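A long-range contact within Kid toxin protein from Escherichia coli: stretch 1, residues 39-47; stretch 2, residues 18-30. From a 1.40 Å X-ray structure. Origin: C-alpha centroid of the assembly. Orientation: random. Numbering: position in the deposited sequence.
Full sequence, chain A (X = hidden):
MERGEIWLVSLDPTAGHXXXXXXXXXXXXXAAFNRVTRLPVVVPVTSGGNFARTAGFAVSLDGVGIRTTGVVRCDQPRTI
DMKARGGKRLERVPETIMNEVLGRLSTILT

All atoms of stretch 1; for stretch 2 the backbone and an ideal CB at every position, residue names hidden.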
ATOM      1  N   LEU A  39       1.374   6.351 -10.243  1.00  9.37           N
ATOM      2  CA  LEU A  39       1.390   5.177  -9.375  1.00  8.35           C
ATOM      3  C   LEU A  39       0.429   5.373  -8.202  1.00  7.03           C
ATOM      4  O   LEU A  39       0.852   5.522  -7.059  1.00  6.87           O
ATOM      5  CB  LEU A  39       2.810   4.907  -8.848  1.00  8.44           C
ATOM      6  CG  LEU A  39       3.803   4.375  -9.881  1.00  9.40           C
ATOM      7  CD1 LEU A  39       5.236   4.420  -9.337  1.00 10.61           C
ATOM      8  CD2 LEU A  39       3.417   2.956 -10.292  1.00 10.02           C
ATOM      9  N   PRO A  40      -0.873   5.377  -8.458  1.00  6.32           N
ATOM     10  CA  PRO A  40      -1.831   5.550  -7.366  1.00  6.14           C
ATOM     11  C   PRO A  40      -1.732   4.432  -6.337  1.00  5.93           C
ATOM     12  O   PRO A  40      -1.370   3.302  -6.659  1.00  5.59           O
ATOM     13  CB  PRO A  40      -3.186   5.466  -8.077  1.00  6.18           C
ATOM     14  CG  PRO A  40      -2.889   4.666  -9.299  1.00  7.20           C
ATOM     15  CD  PRO A  40      -1.552   5.170  -9.750  1.00  6.70           C
ATOM     16  N   VAL A  41      -2.065   4.769  -5.099  1.00  5.49           N
ATOM     17  CA  VAL A  41      -2.245   3.776  -4.063  1.00  5.22           C
ATOM     18  C   VAL A  41      -3.738   3.426  -4.039  1.00  5.50           C
ATOM     19  O   VAL A  41      -4.595   4.313  -4.035  1.00  5.75           O
ATOM     20  CB  VAL A  41      -1.788   4.285  -2.673  1.00  5.37           C
ATOM     21  CG1 VAL A  41      -2.005   3.201  -1.635  1.00  5.64           C
ATOM     22  CG2 VAL A  41      -0.332   4.713  -2.724  1.00  6.01           C
ATOM     23  N   VAL A  42      -4.029   2.131  -4.034  1.00  5.25           N
ATOM     24  CA  VAL A  42      -5.390   1.624  -4.059  1.00  5.76           C
ATOM     25  C   VAL A  42      -5.598   0.563  -2.989  1.00  5.54           C
ATOM     26  O   VAL A  42      -4.642  -0.015  -2.471  1.00  5.87           O
ATOM     27  CB  VAL A  42      -5.740   0.993  -5.455  1.00  6.10           C
ATOM     28  CG1 VAL A  42      -5.362   1.935  -6.574  1.00  5.59           C
ATOM     29  CG2 VAL A  42      -5.057  -0.355  -5.644  1.00  6.56           C
ATOM     30  N   VAL A  43      -6.863   0.324  -2.648  1.00  5.05           N
ATOM     31  CA  VAL A  43      -7.232  -0.804  -1.793  1.00  5.24           C
ATOM     32  C   VAL A  43      -8.276  -1.638  -2.548  1.00  5.41           C
ATOM     33  O   VAL A  43      -9.151  -1.089  -3.230  1.00  5.89           O
ATOM     34  CB  VAL A  43      -7.738  -0.379  -0.404  1.00  5.14           C
ATOM     35  CG1 VAL A  43      -6.569   0.036   0.467  1.00  5.95           C
ATOM     36  CG2 VAL A  43      -8.780   0.729  -0.483  1.00  5.14           C
ATOM     37  N   PRO A  44      -8.188  -2.960  -2.456  1.00  5.51           N
ATOM     38  CA  PRO A  44      -9.080  -3.818  -3.238  1.00  6.31           C
ATOM     39  C   PRO A  44     -10.458  -4.027  -2.637  1.00  6.27           C
ATOM     40  O   PRO A  44     -10.643  -3.953  -1.426  1.00  6.97           O
ATOM     41  CB  PRO A  44      -8.334  -5.144  -3.252  1.00  6.54           C
ATOM     42  CG  PRO A  44      -7.600  -5.163  -1.951  1.00  6.38           C
ATOM     43  CD  PRO A  44      -7.250  -3.740  -1.637  1.00  5.52           C
ATOM     44  N   VAL A  45     -11.418  -4.306  -3.513  1.00  6.40           N
ATOM     45  CA  VAL A  45     -12.783  -4.645  -3.128  1.00  7.09           C
ATOM     46  C   VAL A  45     -12.980  -6.141  -3.328  1.00  8.20           C
ATOM     47  O   VAL A  45     -12.604  -6.684  -4.376  1.00  9.36           O
ATOM     48  CB  VAL A  45     -13.800  -3.898  -4.000  1.00  7.10           C
ATOM     49  CG1 VAL A  45     -15.229  -4.324  -3.679  1.00  7.74           C
ATOM     50  CG2 VAL A  45     -13.625  -2.412  -3.831  1.00  7.69           C
ATOM     51  N   THR A  46     -13.544  -6.804  -2.324  1.00  9.53           N
ATOM     52  CA  THR A  46     -13.840  -8.235  -2.386  1.00 11.79           C
ATOM     53  C   THR A  46     -15.287  -8.464  -1.999  1.00 13.41           C
ATOM     54  O   THR A  46     -15.956  -7.569  -1.502  1.00 11.53           O
ATOM     55  CB  THR A  46     -12.977  -9.045  -1.390  1.00 12.62           C
ATOM     56  OG1 THR A  46     -13.276  -8.652  -0.039  1.00 14.35           O
ATOM     57  CG2 THR A  46     -11.511  -8.765  -1.559  1.00 13.90           C
ATOM     58  N   SER A  47     -15.772  -9.681  -2.196  1.00 16.38           N
ATOM     59  CA  SER A  47     -17.077 -10.015  -1.658  1.00 18.73           C
ATOM     60  C   SER A  47     -16.821 -10.374  -0.193  1.00 19.70           C
ATOM     61  O   SER A  47     -17.412  -9.801   0.723  1.00 22.00           O
ATOM     62  CB  SER A  47     -17.700 -11.195  -2.390  1.00 19.30           C
ATOM     63  OG  SER A  47     -17.245 -12.413  -1.831  1.00 22.48           O
ATOM     64  N   UNK A  18      -1.549 -12.956  -0.954  1.00 11.13           N
ATOM     65  CA  UNK A  18      -1.866 -11.663  -1.560  1.00 11.16           C
ATOM     66  C   UNK A  18      -3.183 -11.703  -2.325  1.00 11.61           C
ATOM     67  O   UNK A  18      -3.504 -12.694  -2.968  1.00 11.66           O
ATOM     68  CB  UNK A  18      -0.737 -11.228  -2.496  1.00 11.16           C
ATOM     69  N   UNK A  19      -3.950 -10.623  -2.245  1.00 12.12           N
ATOM     70  CA  UNK A  19      -5.217 -10.533  -2.946  1.00 12.51           C
ATOM     71  C   UNK A  19      -4.985 -10.737  -4.440  1.00 13.01           C
ATOM     72  O   UNK A  19      -4.140 -10.077  -5.039  1.00 12.67           O
ATOM     73  CB  UNK A  19      -5.894  -9.187  -2.678  1.00 12.51           C
ATOM     74  N   UNK A  20      -5.756 -11.648  -5.031  1.00 13.68           N
ATOM     75  CA  UNK A  20      -5.611 -12.011  -6.440  1.00 13.92           C
ATOM     76  C   UNK A  20      -6.736 -11.474  -7.316  1.00 13.66           C
ATOM     77  O   UNK A  20      -7.743 -10.955  -6.822  1.00 13.88           O
ATOM     78  CB  UNK A  20      -5.545 -13.533  -6.577  1.00 13.92           C
ATOM     79  N   UNK A  21      -6.545 -11.613  -8.623  1.00 12.88           N
ATOM     80  CA  UNK A  21      -7.606 -11.386  -9.591  1.00 12.55           C
ATOM     81  C   UNK A  21      -7.768 -10.008 -10.194  1.00 11.77           C
ATOM     82  O   UNK A  21      -7.095  -9.043  -9.833  1.00 12.23           O
ATOM     83  CB  UNK A  21      -8.934 -11.753  -8.926  1.00 12.55           C
ATOM     84  N   UNK A  22      -8.668  -9.939 -11.165  1.00 10.71           N
ATOM     85  CA  UNK A  22      -9.101  -8.684 -11.740  1.00 10.59           C
ATOM     86  C   UNK A  22     -10.341  -8.314 -10.936  1.00 10.14           C
ATOM     87  O   UNK A  22     -11.300  -9.085 -10.860  1.00 11.09           O
ATOM     88  CB  UNK A  22      -9.375  -8.785 -13.242  1.00 10.59           C
ATOM     89  N   UNK A  23     -10.317  -7.134 -10.321  1.00  9.42           N
ATOM     90  CA  UNK A  23     -11.395  -6.731  -9.439  1.00  8.95           C
ATOM     91  C   UNK A  23     -11.403  -5.226  -9.280  1.00  8.68           C
ATOM     92  O   UNK A  23     -10.460  -4.533  -9.658  1.00  8.45           O
ATOM     93  CB  UNK A  23     -11.266  -7.414  -8.076  1.00  8.95           C
ATOM     94  N   UNK A  24     -12.486  -4.708  -8.723  1.00  8.10           N
ATOM     95  CA  UNK A  24     -12.557  -3.280  -8.434  1.00  7.44           C
ATOM     96  C   UNK A  24     -11.570  -2.935  -7.336  1.00  6.87           C
ATOM     97  O   UNK A  24     -11.347  -3.731  -6.411  1.00  7.04           O
ATOM     98  CB  UNK A  24     -13.975  -2.870  -8.031  1.00  7.44           C
ATOM     99  N   UNK A  25     -10.973  -1.764  -7.478  1.00  6.21           N
ATOM    100  CA  UNK A  25     -10.093  -1.207  -6.463  1.00  6.13           C
ATOM    101  C   UNK A  25     -10.485   0.250  -6.243  1.00  6.18           C
ATOM    102  O   UNK A  25     -11.011   0.907  -7.148  1.00  6.83           O
ATOM    103  CB  UNK A  25      -8.624  -1.331  -6.871  1.00  6.13           C
ATOM    104  N   UNK A  26     -10.262   0.742  -5.031  1.00  6.14           N
ATOM    105  CA  UNK A  26     -10.596   2.112  -4.658  1.00  5.74           C
ATOM    106  C   UNK A  26      -9.337   2.954  -4.562  1.00  5.83           C
ATOM    107  O   UNK A  26      -8.402   2.581  -3.859  1.00  5.51           O
ATOM    108  CB  UNK A  26     -11.358   2.143  -3.332  1.00  5.74           C
ATOM    109  N   UNK A  27      -9.306   4.090  -5.253  1.00  6.17           N
ATOM    110  CA  UNK A  27      -8.137   4.966  -5.228  1.00  7.00           C
ATOM    111  C   UNK A  27      -8.083   5.755  -3.927  1.00  6.79           C
ATOM    112  O   UNK A  27      -9.037   6.426  -3.542  1.00  7.30           O
ATOM    113  CB  UNK A  27      -8.155   5.920  -6.424  1.00  7.00           C
ATOM    114  N   UNK A  28      -6.948   5.647  -3.247  1.00  6.50           N
ATOM    115  CA  UNK A  28      -6.696   6.308  -1.966  1.00  7.30           C
ATOM    116  C   UNK A  28      -6.034   7.678  -2.102  1.00  6.80           C
ATOM    117  O   UNK A  28      -6.326   8.592  -1.337  1.00  7.52           O
ATOM    118  CB  UNK A  28      -5.817   5.410  -1.093  1.00  7.30           C
ATOM    119  N   UNK A  29      -5.122   7.805  -3.058  1.00  6.96           N
ATOM    120  CA  UNK A  29      -4.333   9.019  -3.210  1.00  7.28           C
ATOM    121  C   UNK A  29      -5.055  10.069  -4.043  1.00  7.89           C
ATOM    122  O   UNK A  29      -5.881   9.733  -4.888  1.00  8.32           O
ATOM    123  CB  UNK A  29      -2.982   8.690  -3.847  1.00  7.28           C
ATOM    124  N   UNK A  30      -4.727  11.342  -3.823  1.00  8.96           N
ATOM    125  CA  UNK A  30      -5.391  12.430  -4.555  1.00  9.91           C
ATOM    126  C   UNK A  30      -4.900  12.599  -5.977  1.00  9.91           C
ATOM    127  O   UNK A  30      -3.841  12.110  -6.360  1.00  9.26           O
ATOM    128  CB  UNK A  30      -5.199  13.750  -3.806  1.00  9.91           C
TER

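Position 18 has nothing of stretch 1 within 5.5 Å of its ideal CB, so this contact sets no preference; the residue is E18. At position 19, CA-to-CB points toward stretch 1 and the ideal CB lies 4.4 Å from P44 CG. A side chain with an aliphatic stem would suit, polar or not. It is Q19: its CG packs 4.1 Å from P44 CB, and its NE2 comes 3.4 Å from T46 CG2.

Positions 20, 21 and 22 are out of reach. Position 21 is nevertheless readable: phi/psi of 92/173° would jam a CB against the preceding carbonyl oxygen, which calls for glycine. The residues are Q20, G21 and T22.

Position 23 points toward stretch 1, its ideal CB 4.0 Å from V45 O. That carbonyl acceptor favors a donor, and a long side chain could also cover P44. R23 does both: NH1 donates to V45 O (3.0 Å, 162°), which lies at the guanidinium edge near its plane, while CD sits 4.0 Å from P44 CB. NE and NH2 both donate to Q20 O, at 2.8 and 3.0 Å.

At position 24, CA-to-CB runs sideways, and the ideal CB lies 4.2 Å from V45 CB. Its O accepts from V45 N (3.0 Å), and phi of -68° admits proline among small apolar choices. P24 places CB 4.0 Å from V45 CB.

Position 25 pairs with P44 without hydrogen bonds, CA-CA 4.3 Å. Its ideal CB is 3.9 Å from V42 CG2, favoring a compact apolar residue. V25 brings CG2 to 3.8 Å from V42 CB.

Position 26 forms the hydrogen-bonded pair with V43: N to V43 O is 2.8 Å, V43 N to its O 3.0 Å. Its side chain shares V43's face, where several apolar residues would fit; L26 sets CB 4.0 Å from V43 CG2.

Position 27 returns to the face of V42 and P44, with V42 CG1 4.9 Å and P40 CB 5.3 Å from the ideal CB. This leaves room for a branched or longer apolar chain. I27 reaches V42 CG1 through CG1 (4.3 Å) and P40 CB through CG2 (4.4 Å).

Position 28 donates its N to V41 O (2.8 Å). Its CB points toward stretch 1, and a modest apolar group suits: V28 CG2 lies 4.1 Å from V43 CG2.

At position 29, the ideal CB stands 4.2 Å from V41 N, a donor inviting a short acceptor such as serine, threonine or aspartate. T29 OG1 accepts from V41 N (3.0 Å, 158°), and its CG2 packs 3.8 Å from V41 CG2.

Position 30 is out of reach; it is P30.

Stretch 2, residues 18-30: EQQGTRPVLIVTP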
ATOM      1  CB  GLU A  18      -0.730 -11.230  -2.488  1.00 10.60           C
ATOM      2  CG  GLU A  18       0.541 -10.850  -1.733  1.00  9.91           C
ATOM      3  CD  GLU A  18       1.804 -10.877  -2.574  1.00  9.06           C
ATOM      4  OE1 GLU A  18       1.729 -10.910  -3.824  1.00  8.98           O
ATOM      5  OE2 GLU A  18       2.898 -10.865  -1.972  1.00  7.90           O
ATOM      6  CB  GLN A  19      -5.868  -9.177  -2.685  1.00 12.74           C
ATOM      7  CG  GLN A  19      -7.285  -9.086  -3.220  1.00 13.64           C
ATOM      8  CD  GLN A  19      -8.239 -10.034  -2.517  1.00 15.93           C
ATOM      9  OE1 GLN A  19      -8.885 -10.862  -3.160  1.00 17.79           O
ATOM     10  NE2 GLN A  19      -8.321  -9.924  -1.202  1.00 17.49           N
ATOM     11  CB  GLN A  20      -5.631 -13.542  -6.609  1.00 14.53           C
ATOM     12  CG  GLN A  20      -4.797 -14.334  -5.616  1.00 15.44           C
ATOM     13  CD  GLN A  20      -4.761 -15.829  -5.927  1.00 17.31           C
ATOM     14  OE1 GLN A  20      -3.828 -16.533  -5.525  1.00 20.31           O
ATOM     15  NE2 GLN A  20      -5.775 -16.314  -6.641  1.00 17.32           N
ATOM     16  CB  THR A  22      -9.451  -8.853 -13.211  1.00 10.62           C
ATOM     17  OG1 THR A  22      -8.257  -9.100 -13.961  1.00 11.60           O
ATOM     18  CG2 THR A  22      -9.992  -7.565 -13.792  1.00 11.47           C
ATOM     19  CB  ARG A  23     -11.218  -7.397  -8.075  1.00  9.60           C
ATOM     20  CG  ARG A  23      -9.962  -6.975  -7.346  1.00  9.87           C
ATOM     21  CD  ARG A  23      -9.752  -7.678  -6.019  1.00 10.42           C
ATOM     22  NE  ARG A  23      -9.728  -9.133  -6.146  1.00 11.88           N
ATOM     23  CZ  ARG A  23     -10.715  -9.946  -5.789  1.00 12.90           C
ATOM     24  NH1 ARG A  23     -11.840  -9.483  -5.257  1.00 13.60           N
ATOM     25  NH2 ARG A  23     -10.577 -11.253  -5.963  1.00 14.18           N
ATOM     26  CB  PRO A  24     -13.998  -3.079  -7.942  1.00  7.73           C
ATOM     27  CG  PRO A  24     -14.718  -4.331  -8.280  1.00  9.40           C
ATOM     28  CD  PRO A  24     -13.713  -5.413  -8.331  1.00  9.15           C
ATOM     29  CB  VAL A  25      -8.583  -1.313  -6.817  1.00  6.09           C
ATOM     30  CG1 VAL A  25      -8.179  -2.752  -7.099  1.00  6.65           C
ATOM     31  CG2 VAL A  25      -8.228  -0.414  -7.969  1.00  6.51           C
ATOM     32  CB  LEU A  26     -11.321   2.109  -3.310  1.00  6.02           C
ATOM     33  CG  LEU A  26     -11.734   3.460  -2.725  1.00  6.54           C
ATOM     34  CD1 LEU A  26     -12.727   4.154  -3.650  1.00  8.29           C
ATOM     35  CD2 LEU A  26     -12.316   3.280  -1.338  1.00  7.68           C
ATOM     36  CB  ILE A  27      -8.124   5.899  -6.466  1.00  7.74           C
ATOM     37  CG1 ILE A  27      -8.029   5.049  -7.750  1.00 10.84           C
ATOM     38  CG2 ILE A  27      -6.967   6.904  -6.376  1.00  7.83           C
ATOM     39  CD1 ILE A  27      -7.862   5.815  -9.062  1.00 12.51           C
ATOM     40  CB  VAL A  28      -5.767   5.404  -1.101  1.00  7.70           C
ATOM     41  CG1 VAL A  28      -5.306   6.091   0.182  1.00  8.25           C
ATOM     42  CG2 VAL A  28      -6.465   4.089  -0.785  1.00  8.36           C
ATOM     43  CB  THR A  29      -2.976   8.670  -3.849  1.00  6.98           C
ATOM     44  OG1 THR A  29      -3.149   7.592  -4.783  1.00  7.36           O
ATOM     45  CG2 THR A  29      -1.999   8.121  -2.816  1.00  6.67           C
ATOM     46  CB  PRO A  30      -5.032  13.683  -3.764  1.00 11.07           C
ATOM     47  CG  PRO A  30      -3.884  13.332  -2.921  1.00 11.13           C
ATOM     48  CD  PRO A  30      -3.731  11.843  -2.863  1.00  9.19           C
TER
HETATM   49  O   HOH W   1     -14.066 -11.850  -4.325  1.00 30.05           O
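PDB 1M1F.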